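PDB 7BVJ: UDP-N-acetylglucosamine 3-dehydrogenase from Acidithiobacillus ferrooxidans, which catalyses the NAD(+)-dependent oxidation of the glucosamine 3-position of UDP-GlcNAc to a ketone, a step in making the 2,3-diamino sugar of lipid A. Local coordinates for residues Q227-S232 with I242-A247; T68-H73 with E90-L95; E143-F148 with E217-M222; A19-A24 with A268-I273. One frame throughout, in Å; residues are numbered along the deposited sequence. Where two conformers were deposited one is given.

How the interactions relate
Interactions 1 and 3 belong to one mixed sheet, that of the C-terminal domain: interaction 3 pairs strands 139-147 and 219-225, and interaction 1 pairs the next two, 229-234 and 239-245, their centres about 24 Å apart. Interaction 2 lies in the NAD-binding Rossmann domain, where two loops follow the parallel strands 63-66 and 86-90; its centre is about 38 Å from that of interaction 1, across the centre of the chain. Interaction 4 packs the Rossmann helix 13-25 on helix 268-282, and its two segments enclose the other three contacts in sequence, in the order 2, 3, 1. The chain thus returns, after building the large sheet, to the domain where it began.

Interaction 1: Q227-S232 with I242-A247; sequences QDRYAS and IYHRGA. With F8U ((2R,3R)-2,3-bis(oxidanyl)butane-1,4-disulfonic acid), chain F.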
# COMPACT_ATOMS: atom_id res chain seq x y z
N GLN A 227 11.78 -6.90 22.13
CA GLN A 227 12.26 -7.09 23.50
C GLN A 227 13.67 -6.53 23.70
O GLN A 227 14.04 -6.19 24.83
CB GLN A 227 12.24 -8.57 23.84
CG GLN A 227 12.19 -8.86 25.32
CD GLN A 227 11.29 -10.03 25.63
OE1 GLN A 227 10.48 -10.45 24.79
NE2 GLN A 227 11.40 -10.56 26.85
N ASP A 228 14.47 -6.42 22.64
CA ASP A 228 15.84 -5.98 22.80
C ASP A 228 16.25 -4.90 21.81
O ASP A 228 17.45 -4.59 21.73
CB ASP A 228 16.80 -7.17 22.68
CG ASP A 228 16.69 -8.11 23.86
OD1 ASP A 228 16.81 -7.63 25.01
OD2 ASP A 228 16.47 -9.32 23.62
N ARG A 229 15.31 -4.30 21.08
CA ARG A 229 15.65 -3.34 20.05
C ARG A 229 14.58 -2.26 19.96
O ARG A 229 13.42 -2.48 20.33
CB ARG A 229 15.79 -3.98 18.67
CG ARG A 229 17.16 -4.52 18.38
CD ARG A 229 17.13 -5.69 17.42
NE ARG A 229 18.05 -6.74 17.85
CZ ARG A 229 19.38 -6.60 17.93
NH1 ARG A 229 19.97 -5.46 17.61
NH2 ARG A 229 20.12 -7.63 18.35
N TYR A 230 14.98 -1.11 19.44
CA TYR A 230 14.04 -0.04 19.11
C TYR A 230 14.40 0.51 17.74
O TYR A 230 15.51 1.00 17.54
CB TYR A 230 14.08 1.04 20.18
CG TYR A 230 13.61 2.43 19.81
CD1 TYR A 230 14.52 3.41 19.42
CD2 TYR A 230 12.28 2.79 19.93
CE1 TYR A 230 14.12 4.69 19.12
CE2 TYR A 230 11.85 4.08 19.63
CZ TYR A 230 12.78 5.03 19.23
OH TYR A 230 12.38 6.32 18.93
N ALA A 231 13.48 0.42 16.79
CA ALA A 231 13.67 0.97 15.45
C ALA A 231 12.80 2.20 15.27
O ALA A 231 11.60 2.16 15.53
CB ALA A 231 13.34 -0.08 14.39
N SER A 232 13.42 3.30 14.84
CA SER A 232 12.70 4.52 14.49
C SER A 232 12.88 4.76 12.99
O SER A 232 14.02 4.81 12.51
CB SER A 232 13.21 5.71 15.32
OG SER A 232 12.41 6.86 15.12
N ILE A 242 18.34 2.24 14.84
CA ILE A 242 18.12 1.04 15.64
C ILE A 242 18.93 1.16 16.91
O ILE A 242 20.15 1.33 16.87
CB ILE A 242 18.50 -0.23 14.87
CG1 ILE A 242 17.72 -0.31 13.56
CG2 ILE A 242 18.27 -1.48 15.71
CD1 ILE A 242 18.15 -1.46 12.66
N TYR A 243 18.25 1.08 18.05
CA TYR A 243 18.90 1.16 19.35
C TYR A 243 18.93 -0.24 19.95
O TYR A 243 17.92 -0.94 19.94
CB TYR A 243 18.17 2.12 20.30
CG TYR A 243 18.07 3.58 19.86
CD1 TYR A 243 18.36 3.96 18.55
CD2 TYR A 243 17.65 4.57 20.75
CE1 TYR A 243 18.24 5.29 18.14
CE2 TYR A 243 17.54 5.90 20.35
CZ TYR A 243 17.84 6.25 19.04
OH TYR A 243 17.75 7.56 18.61
N HIS A 244 20.09 -0.60 20.48
CA HIS A 244 20.20 -1.86 21.27
C HIS A 244 20.98 -1.54 22.54
O HIS A 244 21.76 -0.61 22.53
CB HIS A 244 20.77 -3.03 20.47
CG HIS A 244 21.75 -2.62 19.43
ND1 HIS A 244 21.50 -2.80 18.09
CD2 HIS A 244 22.95 -2.03 19.53
CE1 HIS A 244 22.51 -2.32 17.41
NE2 HIS A 244 23.42 -1.85 18.27
N ARG A 245 20.88 -2.40 23.55
CA ARG A 245 21.59 -2.15 24.81
C ARG A 245 23.10 -2.26 24.60
O ARG A 245 23.61 -3.32 24.20
CB ARG A 245 21.09 -3.11 25.89
CG ARG A 245 19.57 -3.09 26.04
CD ARG A 245 19.07 -3.91 27.23
NE ARG A 245 18.04 -4.88 26.83
CZ ARG A 245 16.79 -4.89 27.30
NH1 ARG A 245 15.94 -5.82 26.88
NH2 ARG A 245 16.41 -3.99 28.19
N GLY A 246 23.83 -1.17 24.87
CA GLY A 246 25.18 -0.99 24.35
C GLY A 246 26.17 -0.17 25.16
O GLY A 246 26.34 -0.38 26.37
N ALA A 247 26.86 0.77 24.49
CA ALA A 247 28.07 1.40 25.00
C ALA A 247 28.03 2.94 24.90
O ALA A 247 29.03 3.58 24.53
CB ALA A 247 29.30 0.87 24.26
C01 F8U F . 8.83 9.97 20.20
C02 F8U F . 9.74 11.16 19.84
C03 F8U F . 10.89 10.94 18.86
C04 F8U F . 11.40 9.53 18.68
O06 F8U F . 13.62 10.64 17.30
O07 F8U F . 13.84 8.46 17.98
O08 F8U F . 12.30 9.13 16.18
O09 F8U F . 11.95 11.69 19.31
O10 F8U F . 8.96 12.13 19.23
O12 F8U F . 9.09 9.03 22.84
O13 F8U F . 9.21 7.41 21.26
O14 F8U F . 11.05 9.04 21.31
S05 F8U F . 12.80 9.42 17.51
S11 F8U F . 9.57 8.86 21.44
O HOH W 1 19.96 -4.97 23.31
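Tyr-230 and Tyr-243 form an antiparallel hydrogen-bonded pair, Tyr-230 N giving to Tyr-243 O at 3.0 Å and Tyr-243 N to Tyr-230 O at 2.8 Å. Strands 229-232 and 242-245 run at 165° with axes 4.6 Å apart, and CA-H...O contacts from Arg-229 and Ile-242 onto the same two carbonyls fill in the ladder. With CG of Tyr-230 anti to its backbone N (chi1 158°), its ring lies beside that of Tyr-243, the two side chains pointing the same way. They form an edge-to-face pair: CD1 of Tyr-230 sits over the Tyr-243 ring, 3.6 Å from CG, with the planes 65° apart. The strands are the arms of a beta hairpin in the mixed sheet of the C-terminal domain, where strand 256-261 flanks the second arm and touches Tyr-243 through Val-256 and Asp-258. Past the ring pair, Tyr-230 OH donates to sulfonate oxygen O07 of the bound disulfonic acid at 2.8 Å, and Ser-232 OG donates to O08 of the same sulfonate. On the other face Ala-231 CB meets Ile-242 CG1 loosely, at 4.5 Å. At the far end NH1 of Arg-245 bonds OD1 of Asp-228 in a straight salt bridge of 2.7 Å; OD1 is met on its anti side, with NH1 tilted from the carboxylate plane. One water joins Asp-228 O to Arg-245 N.

Interaction 2: T68-H73 with E90-L95; sequences TPTSTH and EKPFTL. With NAD (nicotinamide-adenine-dinucleotide), chain E.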
# COMPACT_ATOMS: atom_id res chain seq x y z
N THR A 68 -7.88 2.74 -11.09
CA THR A 68 -9.16 3.43 -11.13
C THR A 68 -9.67 3.67 -9.71
O THR A 68 -9.06 3.21 -8.73
CB THR A 68 -10.14 2.59 -11.95
OG1 THR A 68 -10.24 1.29 -11.36
CG2 THR A 68 -9.64 2.48 -13.41
N PRO A 69 -10.78 4.40 -9.53
CA PRO A 69 -11.29 4.61 -8.16
C PRO A 69 -11.67 3.29 -7.51
O PRO A 69 -12.12 2.35 -8.18
CB PRO A 69 -12.52 5.52 -8.36
CG PRO A 69 -12.20 6.28 -9.60
CD PRO A 69 -11.51 5.26 -10.49
N THR A 70 -11.48 3.23 -6.19
CA THR A 70 -11.54 1.99 -5.44
C THR A 70 -12.86 1.25 -5.64
O THR A 70 -12.88 0.02 -5.77
CB THR A 70 -11.34 2.30 -3.95
OG1 THR A 70 -10.10 3.00 -3.79
CG2 THR A 70 -11.36 1.02 -3.14
N SER A 71 -13.98 1.98 -5.63
CA SER A 71 -15.29 1.38 -5.87
C SER A 71 -15.40 0.71 -7.24
O SER A 71 -16.32 -0.09 -7.44
CB SER A 71 -16.37 2.46 -5.73
OG SER A 71 -16.17 3.49 -6.68
N THR A 72 -14.49 1.00 -8.16
CA THR A 72 -14.49 0.37 -9.49
C THR A 72 -13.52 -0.80 -9.61
O THR A 72 -13.52 -1.48 -10.65
CB THR A 72 -14.13 1.39 -10.56
OG1 THR A 72 -12.74 1.71 -10.45
CG2 THR A 72 -14.97 2.66 -10.38
N HIS A 73 -12.68 -1.04 -8.58
CA HIS A 73 -11.64 -2.06 -8.66
C HIS A 73 -12.22 -3.42 -8.99
O HIS A 73 -11.69 -4.15 -9.82
CB HIS A 73 -10.86 -2.17 -7.35
CG HIS A 73 -9.86 -1.08 -7.14
ND1 HIS A 73 -9.10 -0.99 -5.99
CD2 HIS A 73 -9.51 -0.03 -7.92
CE1 HIS A 73 -8.32 0.08 -6.07
NE2 HIS A 73 -8.55 0.68 -7.23
N GLU A 90 -4.14 -1.10 -7.49
CA GLU A 90 -3.72 -0.11 -6.50
C GLU A 90 -4.47 -0.34 -5.19
O GLU A 90 -5.60 -0.84 -5.17
CB GLU A 90 -3.95 1.30 -7.04
CG GLU A 90 -3.52 2.46 -6.13
CD GLU A 90 -2.04 2.40 -5.70
OE1 GLU A 90 -1.17 2.05 -6.54
OE2 GLU A 90 -1.76 2.73 -4.53
N LYS A 91 -3.81 -0.03 -4.07
CA LYS A 91 -4.50 -0.11 -2.79
C LYS A 91 -5.50 1.04 -2.66
O LYS A 91 -5.28 2.13 -3.20
CB LYS A 91 -3.49 -0.06 -1.64
CG LYS A 91 -2.75 1.26 -1.52
CD LYS A 91 -3.42 2.22 -0.54
CE LYS A 91 -2.74 3.59 -0.60
NZ LYS A 91 -3.69 4.73 -0.46
N PRO A 92 -6.61 0.82 -1.96
CA PRO A 92 -7.01 -0.46 -1.38
C PRO A 92 -7.65 -1.41 -2.39
O PRO A 92 -8.21 -0.97 -3.39
CB PRO A 92 -8.01 -0.06 -0.29
CG PRO A 92 -8.56 1.23 -0.75
CD PRO A 92 -7.48 1.93 -1.52
N PHE A 93 -7.54 -2.70 -2.08
CA PHE A 93 -8.02 -3.79 -2.93
C PHE A 93 -9.43 -3.52 -3.46
O PHE A 93 -9.65 -3.43 -4.67
CB PHE A 93 -7.98 -5.07 -2.08
CG PHE A 93 -8.13 -6.36 -2.86
CD1 PHE A 93 -8.38 -6.37 -4.22
CD2 PHE A 93 -7.99 -7.58 -2.19
CE1 PHE A 93 -8.51 -7.55 -4.92
CE2 PHE A 93 -8.12 -8.78 -2.87
CZ PHE A 93 -8.38 -8.77 -4.24
N THR A 94 -10.41 -3.42 -2.55
CA THR A 94 -11.82 -3.26 -2.91
C THR A 94 -12.52 -2.45 -1.81
O THR A 94 -11.88 -1.93 -0.89
CB THR A 94 -12.52 -4.62 -3.07
OG1 THR A 94 -12.27 -5.43 -1.91
CG2 THR A 94 -12.04 -5.35 -4.31
N LEU A 95 -13.84 -2.36 -1.90
CA LEU A 95 -14.63 -1.67 -0.88
C LEU A 95 -15.02 -2.59 0.26
O LEU A 95 -15.24 -2.11 1.38
CB LEU A 95 -15.91 -1.08 -1.49
CG LEU A 95 -15.87 0.12 -2.44
CD1 LEU A 95 -17.30 0.62 -2.64
CD2 LEU A 95 -14.95 1.25 -1.98
PA NAD E . -7.55 10.06 -10.01
O1A NAD E . -9.04 10.14 -10.10
O2A NAD E . -6.51 11.10 -10.30
O5B NAD E . -7.27 8.92 -11.31
C5B NAD E . -8.47 8.24 -11.54
C4B NAD E . -8.54 7.82 -13.02
O4B NAD E . -9.42 6.74 -13.17
C3B NAD E . -9.15 9.02 -13.77
O3B NAD E . -8.27 9.22 -14.82
C2B NAD E . -10.51 8.49 -14.25
O2B NAD E . -10.84 8.98 -15.54
C1B NAD E . -10.18 7.00 -14.35
N9A NAD E . -11.34 6.12 -14.25
C8A NAD E . -12.45 6.18 -13.44
N7A NAD E . -13.28 5.16 -13.61
C5A NAD E . -12.69 4.38 -14.58
C6A NAD E . -13.08 3.16 -15.20
N6A NAD E . -14.26 2.55 -14.84
N1A NAD E . -12.28 2.61 -16.15
C2A NAD E . -11.12 3.28 -16.46
N3A NAD E . -10.62 4.43 -15.95
C4A NAD E . -11.46 4.96 -15.00
O3 NAD E . -6.97 9.45 -8.63
PN NAD E . -5.49 8.84 -8.56
O1N NAD E . -4.80 8.27 -9.77
O2N NAD E . -4.94 9.65 -7.44
O5D NAD E . -5.69 7.32 -7.63
O HOH W 2 -7.52 3.63 -5.14
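The His-73 imidazole lies with one face over the CA of Thr-70, which stands 3.6 Å above the ring centre, while its edge meets the backbone of Pro-92 and Phe-93 and, also in plane, Thr-68 OG1. CG is anti to the carbonyl carbon (chi1 -77°), which sets the ring on the side of 90-95. There ND1 donates to Phe-93 O at 2.8 Å; the oxygen lies close to the ring plane, but the donor stands well above the carbonyl plane and the N-H...O angle is 144°. A second, weak bond from ND1 to Pro-92 O is less sure. NE2 makes a weak bond to Thr-68 O, 3.0 Å away. An alanine in place of His-73 would probably leave Phe-93 O and Thr-68 O without their imidazole donor and open a gap between the two loops where the ring was. Both segments follow the C-terminal ends of parallel strands of a Rossmann fold, where the dinucleotide binds. Thr-68 CG2 touches N3A of the NAD adenine at 3.3 Å, and Pro-69 CD lies beside C8A. Pro-92 follows a cis peptide bond; Lys-91, before this bond, or His-164 is likely to be the catalytic base. Thr-70 crosses Pro-92 at about a right angle, OG1 reaching Pro-92 CD at 3.6 Å. Pro-92 also packs on Met-159 and Ile-163 of helix 157-173. A water links Thr-70 OG1 with Lys-91 O, the latter weakly. Leu-95 adds apolar contacts, its CD2 on Thr-70 CG2 at 3.8 Å and its CD1 against Ser-71 CB at 3.7 Å.

Interaction 3: E143-F148 with E217-M222; sequences ERLAPF and EPARRM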
# COMPACT_ATOMS: atom_id res chain seq x y z
N GLU A 143 2.67 7.25 12.89
CA GLU A 143 1.97 8.48 12.52
C GLU A 143 2.05 8.70 11.01
O GLU A 143 3.15 8.70 10.43
CB GLU A 143 2.55 9.71 13.24
CG GLU A 143 2.59 9.60 14.75
CD GLU A 143 3.54 10.59 15.36
OE1 GLU A 143 3.11 11.74 15.65
OE2 GLU A 143 4.73 10.22 15.54
N ARG A 144 0.90 8.90 10.37
CA ARG A 144 0.82 9.25 8.96
C ARG A 144 -0.07 10.49 8.84
O ARG A 144 -1.29 10.39 8.83
CB ARG A 144 0.28 8.10 8.13
CG ARG A 144 0.66 8.15 6.67
CD ARG A 144 0.51 6.77 6.02
NE ARG A 144 1.54 5.83 6.47
CZ ARG A 144 2.70 5.62 5.85
NH1 ARG A 144 3.00 6.30 4.74
NH2 ARG A 144 3.56 4.73 6.34
N LEU A 145 0.57 11.65 8.75
CA LEU A 145 -0.08 12.95 8.85
C LEU A 145 0.17 13.69 7.55
O LEU A 145 1.33 13.94 7.18
CB LEU A 145 0.49 13.73 10.03
CG LEU A 145 0.82 12.98 11.32
CD1 LEU A 145 1.29 13.95 12.40
CD2 LEU A 145 -0.40 12.20 11.82
N ALA A 146 -0.91 14.06 6.86
CA ALA A 146 -0.82 14.75 5.58
C ALA A 146 -1.46 16.13 5.68
O ALA A 146 -2.51 16.29 6.31
CB ALA A 146 -1.52 13.94 4.48
N PRO A 147 -0.84 17.15 5.10
CA PRO A 147 -1.45 18.48 5.11
C PRO A 147 -2.74 18.51 4.31
O PRO A 147 -2.92 17.76 3.34
CB PRO A 147 -0.38 19.37 4.47
CG PRO A 147 0.37 18.44 3.57
CD PRO A 147 0.40 17.12 4.29
N PHE A 148 -3.65 19.38 4.72
CA PHE A 148 -4.91 19.52 4.01
C PHE A 148 -4.66 20.19 2.66
O PHE A 148 -4.07 21.27 2.59
CB PHE A 148 -5.91 20.32 4.84
CG PHE A 148 -7.32 20.03 4.48
CD1 PHE A 148 -7.87 18.79 4.75
CD2 PHE A 148 -8.09 20.98 3.84
CE1 PHE A 148 -9.19 18.50 4.41
CE2 PHE A 148 -9.40 20.70 3.49
CZ PHE A 148 -9.95 19.47 3.78
N GLU A 217 2.51 20.32 8.55
CA GLU A 217 3.55 19.73 7.73
C GLU A 217 3.44 18.21 7.72
O GLU A 217 3.00 17.60 8.71
CB GLU A 217 4.94 20.14 8.23
CG GLU A 217 5.35 19.50 9.55
CD GLU A 217 4.76 20.21 10.76
OE1 GLU A 217 5.54 20.63 11.64
OE2 GLU A 217 3.51 20.35 10.82
N PRO A 218 3.81 17.56 6.61
CA PRO A 218 3.71 16.10 6.54
C PRO A 218 4.55 15.42 7.61
O PRO A 218 5.55 15.95 8.09
CB PRO A 218 4.24 15.78 5.14
CG PRO A 218 4.21 17.08 4.39
CD PRO A 218 4.42 18.14 5.41
N ALA A 219 4.11 14.22 8.00
CA ALA A 219 4.86 13.41 8.96
C ALA A 219 4.52 11.95 8.71
O ALA A 219 3.34 11.57 8.74
CB ALA A 219 4.53 13.80 10.39
N ARG A 220 5.54 11.13 8.44
CA ARG A 220 5.38 9.71 8.12
C ARG A 220 6.44 8.98 8.93
O ARG A 220 7.58 8.82 8.46
CB ARG A 220 5.55 9.45 6.62
CG ARG A 220 4.30 9.53 5.81
CD ARG A 220 4.58 9.12 4.39
NE ARG A 220 4.16 10.14 3.44
CZ ARG A 220 4.31 10.05 2.12
NH1 ARG A 220 4.89 8.97 1.59
NH2 ARG A 220 3.88 11.03 1.33
N ARG A 221 6.07 8.53 10.13
CA ARG A 221 7.03 7.94 11.05
C ARG A 221 6.47 6.67 11.67
O ARG A 221 5.24 6.48 11.74
CB ARG A 221 7.42 8.96 12.12
CG ARG A 221 8.14 10.19 11.53
CD ARG A 221 8.74 11.10 12.59
NE ARG A 221 7.81 11.36 13.68
CZ ARG A 221 7.14 12.50 13.85
NH1 ARG A 221 7.27 13.49 12.97
NH2 ARG A 221 6.32 12.64 14.88
N MET A 222 7.38 5.78 12.07
CA MET A 222 7.01 4.55 12.78
C MET A 222 8.12 4.18 13.75
O MET A 222 9.27 3.99 13.36
CB MET A 222 6.76 3.38 11.83
CG MET A 222 6.34 2.09 12.55
SD MET A 222 6.00 0.70 11.44
CE MET A 222 4.34 1.11 10.92
O HOH W 3 2.32 12.64 4.86
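Glu-143 and Arg-221 are cross-strand partners whose side chains run side by side in the same direction. From CB of Glu-143 the chain leaves with CG anti to the carbonyl carbon (chi1 -55°) and continues extended to CD, 3.5 Å from Arg-221 NH2. At the tip OE2 takes a weak hydrogen bond from Arg-221 NH2 at 3.0 Å, within a salt bridge whose carboxylate and guanidinium planes stand 79° apart; OE1 is also near that nitrogen. OE2 has a second salt-bridge partner in Arg-223. An alanine at Glu-143 would probably leave both arginines without this counter-charge and Arg-221 freer to turn. The backbones of strands 143-147 and 219-222 run antiparallel at 178°, Glu-143 and Arg-221 exchanging two bonds of 2.9 Å, and Leu-145 and Ala-219 another two. Leu-145 CD1 packs on Ala-219 CB at 3.8 Å, and Pro-147 CD rests on Pro-218 CG at the same separation. On the opposite face Arg-144 crosses Arg-220, its NH1 3.3 Å from Arg-220 CD and 4.2 Å from the like-charged Arg-220 NE. Arg-144 NH2 is paired with Asp-165 of helix 157-173, and a water bound to Leu-145 O reaches Arg-220 NE weakly. The two strands are central neighbours in the C-terminal domain's mixed sheet. On one face, then, the Glu-143 carboxylate is shared by Arg-221 and Arg-223; on the other, Asp-165 would probably ease the closeness of Arg-144 to Arg-220.

Interaction 4: A19-A24 with A268-I273; sequences AQKYAA and ALAAEI
Lys-21 is the first residue of 19-24 to meet the helix 268-273, and it does so with the carbon part of its side chain. CB touches Ile-273 CD1 at 3.7 Å, CG lies on Leu-269 CG at 3.9 Å, and CE comes to Ala-270 CB at 4.0 Å. The chain is bent at chi2 (-31°), which swings CD away from an extended course, and again at chi4; NZ has a long, weak ion pair with Asp-267, whose other carboxylate oxygen accepts from Ala-270 N. Next along the helix, Tyr-22 offers a ring face to Ile-273, the two side chains crossing at about a right angle. The isoleucine CG2 lies 3.9 Å from the ring centroid and 25° off the normal, a CH-pi contact displaced toward the rim, where it is 3.5 Å from CE1. Ile-273 CD1 reaches the other long side of the ring, 3.9 Å from CE2, and so bridges Tyr-22 and Lys-21. The tyrosine hydroxyl is engaged beyond the contact, with Ser-65 OG. The helix segments cross at -59° with axes 9.5 Å apart. Leu-269 also packs on Phe-17 and His-18 of helix 13-25, the helix that follows the glycine-rich NAD-binding turn. Tyr-22 also touches strands 5-9 and 27-32 of the Rossmann sheet, so helix 13-25 is layered between that sheet and helix 268-282.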
# COMPACT_ATOMS: atom_id res chain seq x y z
N ALA A 19 2.16 3.90 -15.59
CA ALA A 19 2.41 3.77 -17.03
C ALA A 19 3.86 4.11 -17.38
O ALA A 19 4.48 3.43 -18.21
CB ALA A 19 1.44 4.66 -17.81
N GLN A 20 4.41 5.16 -16.75
CA GLN A 20 5.82 5.50 -16.98
C GLN A 20 6.73 4.33 -16.61
O GLN A 20 7.66 4.00 -17.36
CB GLN A 20 6.22 6.75 -16.18
CG GLN A 20 5.46 8.03 -16.56
CD GLN A 20 5.88 9.24 -15.74
OE1 GLN A 20 6.58 9.12 -14.73
NE2 GLN A 20 5.47 10.42 -16.19
N LYS A 21 6.47 3.70 -15.46
CA LYS A 21 7.31 2.57 -15.05
C LYS A 21 7.23 1.43 -16.05
O LYS A 21 8.25 0.87 -16.49
CB LYS A 21 6.91 2.07 -13.65
CG LYS A 21 6.90 3.12 -12.55
CD LYS A 21 7.93 4.21 -12.79
CE LYS A 21 8.44 4.80 -11.50
NZ LYS A 21 7.77 6.08 -11.17
N TYR A 22 6.00 1.05 -16.43
CA TYR A 22 5.86 -0.06 -17.36
C TYR A 22 6.56 0.23 -18.68
O TYR A 22 7.18 -0.66 -19.27
CB TYR A 22 4.39 -0.37 -17.63
CG TYR A 22 3.67 -1.17 -16.55
CD1 TYR A 22 3.96 -2.51 -16.33
CD2 TYR A 22 2.65 -0.59 -15.81
CE1 TYR A 22 3.27 -3.24 -15.37
CE2 TYR A 22 1.97 -1.31 -14.85
CZ TYR A 22 2.28 -2.63 -14.63
OH TYR A 22 1.61 -3.35 -13.67
N ALA A 23 6.49 1.48 -19.14
CA ALA A 23 7.18 1.83 -20.38
C ALA A 23 8.69 1.70 -20.24
O ALA A 23 9.37 1.35 -21.22
CB ALA A 23 6.82 3.26 -20.80
N ALA A 24 9.22 1.97 -19.05
CA ALA A 24 10.66 1.83 -18.88
C ALA A 24 11.11 0.37 -18.76
O ALA A 24 12.24 0.05 -19.16
CB ALA A 24 11.12 2.61 -17.65
N ALA A 268 10.14 3.36 -5.46
CA ALA A 268 9.31 2.33 -4.84
C ALA A 268 8.31 1.73 -5.84
O ALA A 268 8.10 0.51 -5.87
CB ALA A 268 8.58 2.92 -3.63
N LEU A 269 7.69 2.57 -6.66
CA LEU A 269 6.68 2.06 -7.57
C LEU A 269 7.31 1.24 -8.69
O LEU A 269 6.76 0.20 -9.10
CB LEU A 269 5.85 3.24 -8.11
CG LEU A 269 4.85 2.90 -9.21
CD1 LEU A 269 3.77 1.99 -8.65
CD2 LEU A 269 4.25 4.15 -9.84
N ALA A 270 8.46 1.67 -9.20
CA ALA A 270 9.23 0.82 -10.12
C ALA A 270 9.56 -0.53 -9.48
O ALA A 270 9.48 -1.57 -10.13
CB ALA A 270 10.52 1.53 -10.55
N ALA A 271 9.97 -0.52 -8.20
CA ALA A 271 10.30 -1.77 -7.51
C ALA A 271 9.08 -2.68 -7.43
O ALA A 271 9.17 -3.89 -7.69
CB ALA A 271 10.81 -1.45 -6.09
N GLU A 272 7.94 -2.11 -7.07
CA GLU A 272 6.71 -2.88 -6.93
C GLU A 272 6.26 -3.45 -8.28
O GLU A 272 5.81 -4.60 -8.38
CB GLU A 272 5.67 -1.95 -6.27
CG GLU A 272 4.22 -2.33 -6.26
CD GLU A 272 3.38 -1.35 -5.39
OE1 GLU A 272 3.00 -1.68 -4.24
OE2 GLU A 272 3.11 -0.23 -5.85
N ILE A 273 6.45 -2.68 -9.35
CA ILE A 273 6.01 -3.17 -10.65
C ILE A 273 6.96 -4.25 -11.16
O ILE A 273 6.52 -5.28 -11.71
CB ILE A 273 5.85 -2.00 -11.63
CG1 ILE A 273 4.52 -1.30 -11.33
CG2 ILE A 273 5.89 -2.48 -13.10
CD1 ILE A 273 4.30 0.01 -12.08